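Local structure of particle-associated lyase (Acinetobacter bacteriophage AP22, 4Y9V) at residues A[248-262]-A[276-290]. The protein probably cleaves the capsular polysaccharide of Acinetobacter baumannii as a lyase, serving as a trimeric tailspike of the phage. Sequence-based numbering, arbitrary orientation.
With 49T (2-acetamido-2-deoxy-alpha-D-fucopyranose), chain B; 49S (2-acetamido-2-deoxy-beta-D-mannopyranuronic acid), chain C; SO4 (sulfate ion), chain K.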
loop_
_atom_site.group_PDB
_atom_site.type_symbol
_atom_site.label_atom_id
_atom_site.label_comp_id
_atom_site.label_asym_id
_atom_site.label_seq_id
_atom_site.Cartn_x
_atom_site.Cartn_y
_atom_site.Cartn_z
ATOM N N LYS A 248 14.147 -14.157 29.404
ATOM C CA LYS A 248 14.652 -15.325 28.684
ATOM C C LYS A 248 13.968 -15.539 27.328
ATOM O O LYS A 248 14.641 -15.877 26.367
ATOM C CB LYS A 248 14.486 -16.569 29.576
ATOM C CG LYS A 248 15.016 -17.837 28.925
ATOM C CD LYS A 248 15.091 -18.981 29.956
ATOM C CE LYS A 248 15.632 -20.256 29.323
ATOM N NZ LYS A 248 15.788 -21.283 30.393
ATOM N N PHE A 249 12.635 -15.391 27.293
ATOM C CA PHE A 249 11.869 -15.889 26.153
ATOM C C PHE A 249 11.349 -14.813 25.216
ATOM O O PHE A 249 11.404 -15.009 23.988
ATOM C CB PHE A 249 10.704 -16.732 26.624
ATOM C CG PHE A 249 11.139 -18.032 27.308
ATOM C CD1 PHE A 249 11.796 -19.008 26.582
ATOM C CD2 PHE A 249 10.878 -18.256 28.653
ATOM C CE1 PHE A 249 12.198 -20.193 27.184
ATOM C CE2 PHE A 249 11.284 -19.434 29.253
ATOM C CZ PHE A 249 11.938 -20.415 28.525
ATOM N N ALA A 250 10.816 -13.716 25.744
ATOM C CA ALA A 250 10.240 -12.661 24.914
ATOM C C ALA A 250 10.184 -11.381 25.746
ATOM O O ALA A 250 10.109 -11.437 26.967
ATOM C CB ALA A 250 8.868 -13.035 24.400
ATOM N N GLY A 251 10.144 -10.249 25.049
ATOM C CA GLY A 251 10.091 -8.962 25.732
ATOM C C GLY A 251 8.689 -8.496 26.079
ATOM O O GLY A 251 8.412 -8.063 27.228
ATOM N N LEU A 252 7.782 -8.594 25.114
ATOM C CA LEU A 252 6.397 -8.187 25.240
ATOM C C LEU A 252 5.551 -9.248 24.582
ATOM O O LEU A 252 5.868 -9.650 23.446
ATOM C CB LEU A 252 6.187 -6.850 24.532
ATOM C CG LEU A 252 4.747 -6.315 24.485
ATOM C CD1 LEU A 252 4.220 -5.991 25.865
ATOM C CD2 LEU A 252 4.667 -5.068 23.584
ATOM N N ARG A 253 4.469 -9.678 25.234
ATOM C CA ARG A 253 3.530 -10.603 24.601
ATOM C C ARG A 253 2.133 -10.021 24.690
ATOM O O ARG A 253 1.678 -9.608 25.768
ATOM C CB ARG A 253 3.564 -11.983 25.269
ATOM C CG ARG A 253 2.553 -12.956 24.704
ATOM C CD ARG A 253 2.583 -14.315 25.367
ATOM N NE ARG A 253 3.849 -14.987 25.126
ATOM C CZ ARG A 253 4.569 -15.678 26.005
ATOM N NH1 ARG A 253 4.162 -15.812 27.252
ATOM N NH2 ARG A 253 5.732 -16.208 25.624
ATOM N N LEU A 254 1.447 -9.995 23.539
ATOM C CA LEU A 254 0.013 -9.693 23.449
ATOM C C LEU A 254 -0.646 -11.047 23.141
ATOM O O LEU A 254 -0.320 -11.623 22.100
ATOM C CB LEU A 254 -0.346 -8.713 22.355
ATOM C CG LEU A 254 0.184 -7.284 22.417
ATOM C CD1 LEU A 254 0.156 -6.732 23.831
ATOM C CD2 LEU A 254 1.605 -7.168 21.913
ATOM N N ARG A 255 -1.501 -11.529 24.046
ATOM C CA ARG A 255 -2.036 -12.878 23.962
ATOM C C ARG A 255 -3.554 -12.838 23.964
ATOM O O ARG A 255 -4.161 -12.210 24.823
ATOM C CB ARG A 255 -1.524 -13.709 25.142
ATOM C CG ARG A 255 -1.983 -15.164 25.152
ATOM C CD ARG A 255 -1.190 -15.952 26.158
ATOM N NE ARG A 255 -1.482 -17.378 26.191
ATOM C CZ ARG A 255 -2.069 -18.030 27.190
ATOM N NH1 ARG A 255 -2.672 -17.410 28.163
ATOM N NH2 ARG A 255 -2.056 -19.357 27.152
ATOM N N ARG A 256 -4.179 -13.524 23.012
ATOM C CA ARG A 256 -5.637 -13.608 22.994
ATOM C C ARG A 256 -6.260 -12.201 23.069
ATOM O O ARG A 256 -7.237 -11.974 23.766
ATOM C CB ARG A 256 -6.191 -14.539 24.070
ATOM C CG ARG A 256 -5.709 -15.993 23.890
ATOM C CD ARG A 256 -6.265 -16.956 24.936
ATOM N NE ARG A 256 -5.888 -16.536 26.288
ATOM C CZ ARG A 256 -6.115 -17.252 27.358
ATOM N NH1 ARG A 256 -6.635 -18.459 27.306
ATOM N NH2 ARG A 256 -5.797 -16.744 28.544
ATOM N N CYS A 257 -5.689 -11.281 22.293
ATOM C CA CYS A 257 -6.181 -9.919 22.209
ATOM C C CYS A 257 -6.891 -9.711 20.853
ATOM O O CYS A 257 -6.624 -10.406 19.876
ATOM C CB CYS A 257 -5.088 -8.888 22.435
ATOM S SG CYS A 257 -4.474 -8.834 24.146
ATOM N N PHE A 258 -7.792 -8.729 20.853
ATOM C CA PHE A 258 -8.778 -8.586 19.778
ATOM C C PHE A 258 -8.949 -7.103 19.484
ATOM O O PHE A 258 -9.427 -6.355 20.350
ATOM C CB PHE A 258 -10.081 -9.220 20.265
ATOM C CG PHE A 258 -11.244 -9.384 19.312
ATOM C CD1 PHE A 258 -11.123 -9.409 17.932
ATOM C CD2 PHE A 258 -12.512 -9.609 19.834
ATOM C CE1 PHE A 258 -12.218 -9.649 17.138
ATOM C CE2 PHE A 258 -13.604 -9.885 19.051
ATOM C CZ PHE A 258 -13.454 -9.904 17.683
ATOM N N ASN A 259 -8.568 -6.677 18.295
ATOM C CA ASN A 259 -8.688 -5.252 17.868
ATOM C C ASN A 259 -7.730 -4.359 18.654
ATOM O O ASN A 259 -8.097 -3.692 19.616
ATOM C CB ASN A 259 -10.106 -4.727 17.972
ATOM C CG ASN A 259 -11.126 -5.669 17.369
ATOM O OD1 ASN A 259 -12.113 -5.909 18.109
ATOM N ND2 ASN A 259 -10.971 -6.111 16.217
ATOM N N PHE A 260 -6.480 -4.306 18.186
ATOM C CA PHE A 260 -5.531 -3.456 18.894
ATOM C C PHE A 260 -4.459 -2.959 17.936
ATOM O O PHE A 260 -4.175 -3.557 16.906
ATOM C CB PHE A 260 -4.931 -4.137 20.124
ATOM C CG PHE A 260 -4.103 -5.366 19.812
ATOM C CD1 PHE A 260 -4.731 -6.600 19.660
ATOM C CD2 PHE A 260 -2.733 -5.278 19.655
ATOM C CE1 PHE A 260 -3.986 -7.724 19.381
ATOM C CE2 PHE A 260 -1.988 -6.413 19.368
ATOM C CZ PHE A 260 -2.619 -7.632 19.251
ATOM N N ASN A 261 -3.851 -1.845 18.351
ATOM C CA ASN A 261 -2.706 -1.236 17.693
ATOM C C ASN A 261 -1.523 -1.269 18.678
ATOM O O ASN A 261 -1.672 -0.892 19.851
ATOM C CB ASN A 261 -2.997 0.188 17.299
ATOM C CG ASN A 261 -3.988 0.314 16.155
ATOM O OD1 ASN A 261 -4.292 -0.621 15.421
ATOM N ND2 ASN A 261 -4.554 1.511 16.037
ATOM N N ILE A 262 -0.375 -1.681 18.176
ATOM C CA ILE A 262 0.863 -1.672 18.953
ATOM C C ILE A 262 1.584 -0.360 18.730
ATOM O O ILE A 262 1.994 -0.061 17.597
ATOM C CB ILE A 262 1.766 -2.868 18.532
ATOM C CG1 ILE A 262 1.041 -4.202 18.685
ATOM C CG2 ILE A 262 3.076 -2.806 19.283
ATOM C CD1 ILE A 262 1.823 -5.392 18.165
ATOM N N LEU A 276 12.186 -19.784 21.811
ATOM C CA LEU A 276 11.480 -18.557 21.485
ATOM C C LEU A 276 12.525 -17.504 21.075
ATOM O O LEU A 276 13.021 -17.520 19.964
ATOM C CB LEU A 276 10.509 -18.111 22.580
ATOM C CG LEU A 276 9.177 -18.915 22.703
ATOM C CD1 LEU A 276 9.383 -20.291 23.294
ATOM C CD2 LEU A 276 8.156 -18.112 23.509
ATOM N N ASN A 277 12.812 -16.564 22.005
ATOM C CA ASN A 277 13.648 -15.385 21.789
ATOM C C ASN A 277 12.967 -14.397 20.835
ATOM O O ASN A 277 13.385 -14.184 19.709
ATOM C CB ASN A 277 15.046 -15.660 21.226
ATOM C CG ASN A 277 15.858 -16.665 21.996
ATOM O OD1 ASN A 277 15.995 -17.795 21.535
ATOM N ND2 ASN A 277 16.432 -16.259 23.116
ATOM N N TYR A 278 11.879 -13.794 21.335
ATOM C CA TYR A 278 11.042 -12.928 20.522
ATOM C C TYR A 278 11.066 -11.515 21.103
ATOM O O TYR A 278 10.990 -11.330 22.315
ATOM C CB TYR A 278 9.608 -13.442 20.488
ATOM C CG TYR A 278 9.463 -14.867 20.002
ATOM C CD1 TYR A 278 10.335 -15.459 19.106
ATOM C CD2 TYR A 278 8.384 -15.637 20.423
ATOM C CE1 TYR A 278 10.134 -16.764 18.642
ATOM C CE2 TYR A 278 8.159 -16.918 19.931
ATOM C CZ TYR A 278 9.030 -17.479 19.036
ATOM O OH TYR A 278 8.751 -18.749 18.605
ATOM N N GLY A 279 11.163 -10.497 20.247
ATOM C CA GLY A 279 11.042 -9.124 20.766
ATOM C C GLY A 279 9.620 -8.857 21.255
ATOM O O GLY A 279 9.390 -8.619 22.441
ATOM N N ILE A 280 8.694 -8.919 20.312
ATOM C CA ILE A 280 7.274 -8.969 20.571
ATOM C C ILE A 280 6.758 -10.322 20.090
ATOM O O ILE A 280 7.063 -10.727 18.974
ATOM C CB ILE A 280 6.501 -7.851 19.815
ATOM C CG1 ILE A 280 7.015 -6.485 20.221
ATOM C CG2 ILE A 280 4.995 -7.978 20.082
ATOM C CD1 ILE A 280 6.464 -5.337 19.425
ATOM N N GLN A 281 5.968 -10.991 20.936
ATOM C CA GLN A 281 5.201 -12.147 20.501
ATOM C C GLN A 281 3.732 -11.762 20.446
ATOM O O GLN A 281 3.150 -11.362 21.463
ATOM C CB GLN A 281 5.405 -13.372 21.393
ATOM C CG GLN A 281 4.768 -14.626 20.765
ATOM C CD GLN A 281 4.972 -15.888 21.577
ATOM O OE1 GLN A 281 5.244 -15.813 22.766
ATOM N NE2 GLN A 281 4.820 -17.045 20.929
ATOM N N ILE A 282 3.155 -11.897 19.265
ATOM C CA ILE A 282 1.696 -11.766 19.077
ATOM C C ILE A 282 1.193 -13.200 19.124
ATOM O O ILE A 282 1.470 -13.979 18.224
ATOM C CB ILE A 282 1.418 -11.023 17.754
ATOM C CG1 ILE A 282 1.983 -9.614 17.783
ATOM C CG2 ILE A 282 -0.087 -11.028 17.498
ATOM C CD1 ILE A 282 1.994 -8.916 16.436
ATOM N N SER A 283 0.550 -13.549 20.246
ATOM C CA SER A 283 0.113 -14.903 20.555
ATOM C C SER A 283 -1.391 -15.008 20.404
ATOM O O SER A 283 -2.130 -14.454 21.225
ATOM C CB SER A 283 0.512 -15.287 21.965
ATOM O OG SER A 283 1.910 -15.416 22.073
ATOM N N ASN A 284 -1.866 -15.705 19.373
ATOM C CA ASN A 284 -3.293 -16.042 19.299
ATOM C C ASN A 284 -4.189 -14.799 19.332
ATOM O O ASN A 284 -5.134 -14.726 20.114
ATOM C CB ASN A 284 -3.663 -17.021 20.411
ATOM C CG ASN A 284 -2.682 -18.165 20.485
ATOM O OD1 ASN A 284 -1.870 -18.250 21.423
ATOM N ND2 ASN A 284 -2.695 -19.013 19.471
ATOM N N CYS A 285 -3.874 -13.834 18.459
ATOM C CA CYS A 285 -4.579 -12.571 18.392
ATOM C C CYS A 285 -5.334 -12.411 17.075
ATOM O O CYS A 285 -5.043 -13.055 16.071
ATOM C CB CYS A 285 -3.621 -11.397 18.524
ATOM S SG CYS A 285 -2.846 -11.209 20.145
ATOM N N GLN A 286 -6.303 -11.490 17.085
ATOM C CA GLN A 286 -7.148 -11.235 15.920
ATOM C C GLN A 286 -7.368 -9.746 15.767
ATOM O O GLN A 286 -7.793 -9.090 16.716
ATOM C CB GLN A 286 -8.484 -11.987 16.085
ATOM C CG GLN A 286 -9.373 -11.971 14.857
ATOM C CD GLN A 286 -10.525 -12.899 15.007
ATOM O OE1 GLN A 286 -10.425 -13.992 15.588
ATOM N NE2 GLN A 286 -11.665 -12.481 14.529
ATOM N N ASN A 287 -7.081 -9.236 14.565
ATOM C CA ASN A 287 -7.350 -7.837 14.235
ATOM C C ASN A 287 -6.341 -6.965 14.948
ATOM O O ASN A 287 -6.596 -6.397 16.010
ATOM C CB ASN A 287 -8.807 -7.398 14.509
ATOM C CG ASN A 287 -9.921 -8.239 13.867
ATOM O OD1 ASN A 287 -11.073 -7.989 14.277
ATOM N ND2 ASN A 287 -9.627 -9.144 13.021
ATOM N N TYR A 288 -4.925 -7.186 14.629
ATOM C CA TYR A 288 -3.723 -6.625 15.296
ATOM C C TYR A 288 -2.876 -5.866 14.300
ATOM O O TYR A 288 -2.535 -6.336 13.227
ATOM C CB TYR A 288 -2.868 -7.703 15.958
ATOM C CG TYR A 288 -2.438 -8.848 15.061
ATOM C CD1 TYR A 288 -1.268 -8.940 14.331
ATOM C CD2 TYR A 288 -3.315 -9.937 14.935
ATOM C CE1 TYR A 288 -0.975 -10.035 13.534
ATOM C CE2 TYR A 288 -3.049 -11.003 14.146
ATOM C CZ TYR A 288 -1.843 -11.039 13.474
ATOM O OH TYR A 288 -1.795 -12.198 12.675
ATOM N N ASN A 289 -2.811 -4.155 14.377
ATOM C CA ASN A 289 -1.922 -3.416 13.554
ATOM C C ASN A 289 -0.698 -2.954 14.358
ATOM O O ASN A 289 -0.770 -2.742 15.582
ATOM C CB ASN A 289 -2.611 -2.204 12.981
ATOM C CG ASN A 289 -3.929 -2.559 12.315
ATOM O OD1 ASN A 289 -5.020 -2.286 12.913
ATOM N ND2 ASN A 289 -3.888 -3.070 11.164
ATOM N N TYR A 290 0.368 -2.768 13.610
ATOM C CA TYR A 290 1.633 -2.206 14.147
ATOM C C TYR A 290 2.119 -1.211 13.131
ATOM O O TYR A 290 2.761 -1.602 12.145
ATOM C CB TYR A 290 2.606 -3.338 14.397
ATOM C CG TYR A 290 3.917 -3.012 15.092
ATOM C CD1 TYR A 290 4.172 -1.808 15.700
ATOM C CD2 TYR A 290 4.904 -3.986 15.168
ATOM C CE1 TYR A 290 5.391 -1.573 16.340
ATOM C CE2 TYR A 290 6.098 -3.784 15.824
ATOM C CZ TYR A 290 6.332 -2.561 16.426
ATOM O OH TYR A 290 7.493 -2.319 17.117
HETATM C C1 49T B . 4.974 -22.145 23.987
HETATM C C2 49T B . 5.376 -22.490 25.425
HETATM N N2 49T B . 6.726 -21.980 25.707
HETATM C C7 49T B . 6.917 -20.943 26.509
HETATM O O7 49T B . 6.034 -20.269 27.004
HETATM C C8 49T B . 8.388 -20.608 26.769
HETATM O O5 49T B . 3.809 -22.790 23.611
HETATM C C5 49T B . 3.820 -24.219 23.735
HETATM C C6 49T B . 2.520 -24.749 23.161
HETATM C C4 49T B . 4.050 -24.585 25.199
HETATM O O4 49T B . 2.969 -24.070 25.970
HETATM C C3 49T B . 5.357 -23.987 25.644
HETATM O O3 49T B . 5.522 -24.217 27.069
HETATM C C8 49S C . 3.294 -20.914 17.557
HETATM C C7 49S C . 4.404 -20.300 18.382
HETATM O O7 49S C . 4.553 -19.060 18.438
HETATM N N2 49S C . 5.201 -21.157 19.038
HETATM C C2 49S C . 6.349 -20.742 19.819
HETATM C C3 49S C . 6.100 -20.845 21.326
HETATM O O3 49S C . 4.991 -20.036 21.716
HETATM C C1 49S C . 7.541 -21.611 19.464
HETATM O O1 49S C . 7.807 -21.613 18.092
HETATM O O5 49S C . 7.251 -22.968 19.800
HETATM C C5 49S C . 7.137 -23.130 21.225
HETATM C C6 49S C . 6.954 -24.605 21.518
HETATM O O6A 49S C . 6.160 -25.267 20.803
HETATM O O6B 49S C . 7.604 -25.071 22.487
HETATM C C4 49S C . 5.967 -22.302 21.760
HETATM O O4 49S C . 6.085 -22.477 23.176
HETATM S S SO4 K . 10.145 -20.650 15.421
HETATM O O1 SO4 K . 8.981 -21.517 15.505
HETATM O O2 SO4 K . 10.225 -20.066 14.071
HETATM O O3 SO4 K . 11.321 -21.499 15.675
HETATM O O4 SO4 K . 10.150 -19.533 16.396
HETATM O O HOH W 1 0.111 0.579 15.632
#
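Gln281 OE1 is gripped by two nitrogens of Arg253, NE and NH2, each 2.9 Å away and coming side-on. The oxygen lies at the edge of the guanidinium, near its plane, while the amide is turned 66° against that plane; NH2 approaches almost straight down the C=O bond, whereas NE stands above the carbonyl plane. A bend at chi3 (-65°) turns the otherwise extended arginine toward its neighbour. With its oxygen so held, the Gln281 amide has its rotation fixed, and NE2 is directed at the N-acetylmannosaminuronic acid unit, donating to 49S O3 at 3.1 Å. Leu276 crosses the arginine at about a right angle, and its CD1 packs against C8 of the fucosamine acetamide, which sits over one face of the Phe249 ring. Tyr278 OH accepts from 49S O1 and donates to a sulfate ion, probably from the crystallisation liquor.

Beneath these side chains the backbones run parallel in register, Ser283 N to Leu254 O (2.8 Å) being one of the straighter bonds. On the face opposite Arg253 and Gln281, Leu252 CD2 meets Ile280 CG1 at 4.3 Å. Past the corner, Phe260 lays one ring face over Tyr288 CB, and Cys285 SG approaches the same ring obliquely, 3.7 Å from Phe260 CZ. Ile262 sets CG2 over the Tyr290 ring in a CH-pi contact. Such stacking of in-register pairs, Leu252 on Ile280, Phe260 on Tyr288 and Ile262 on Tyr290, is characteristic of the right-handed parallel beta-helix of pectin lyase-like proteins, whose outer face here carries the capsular saccharide site.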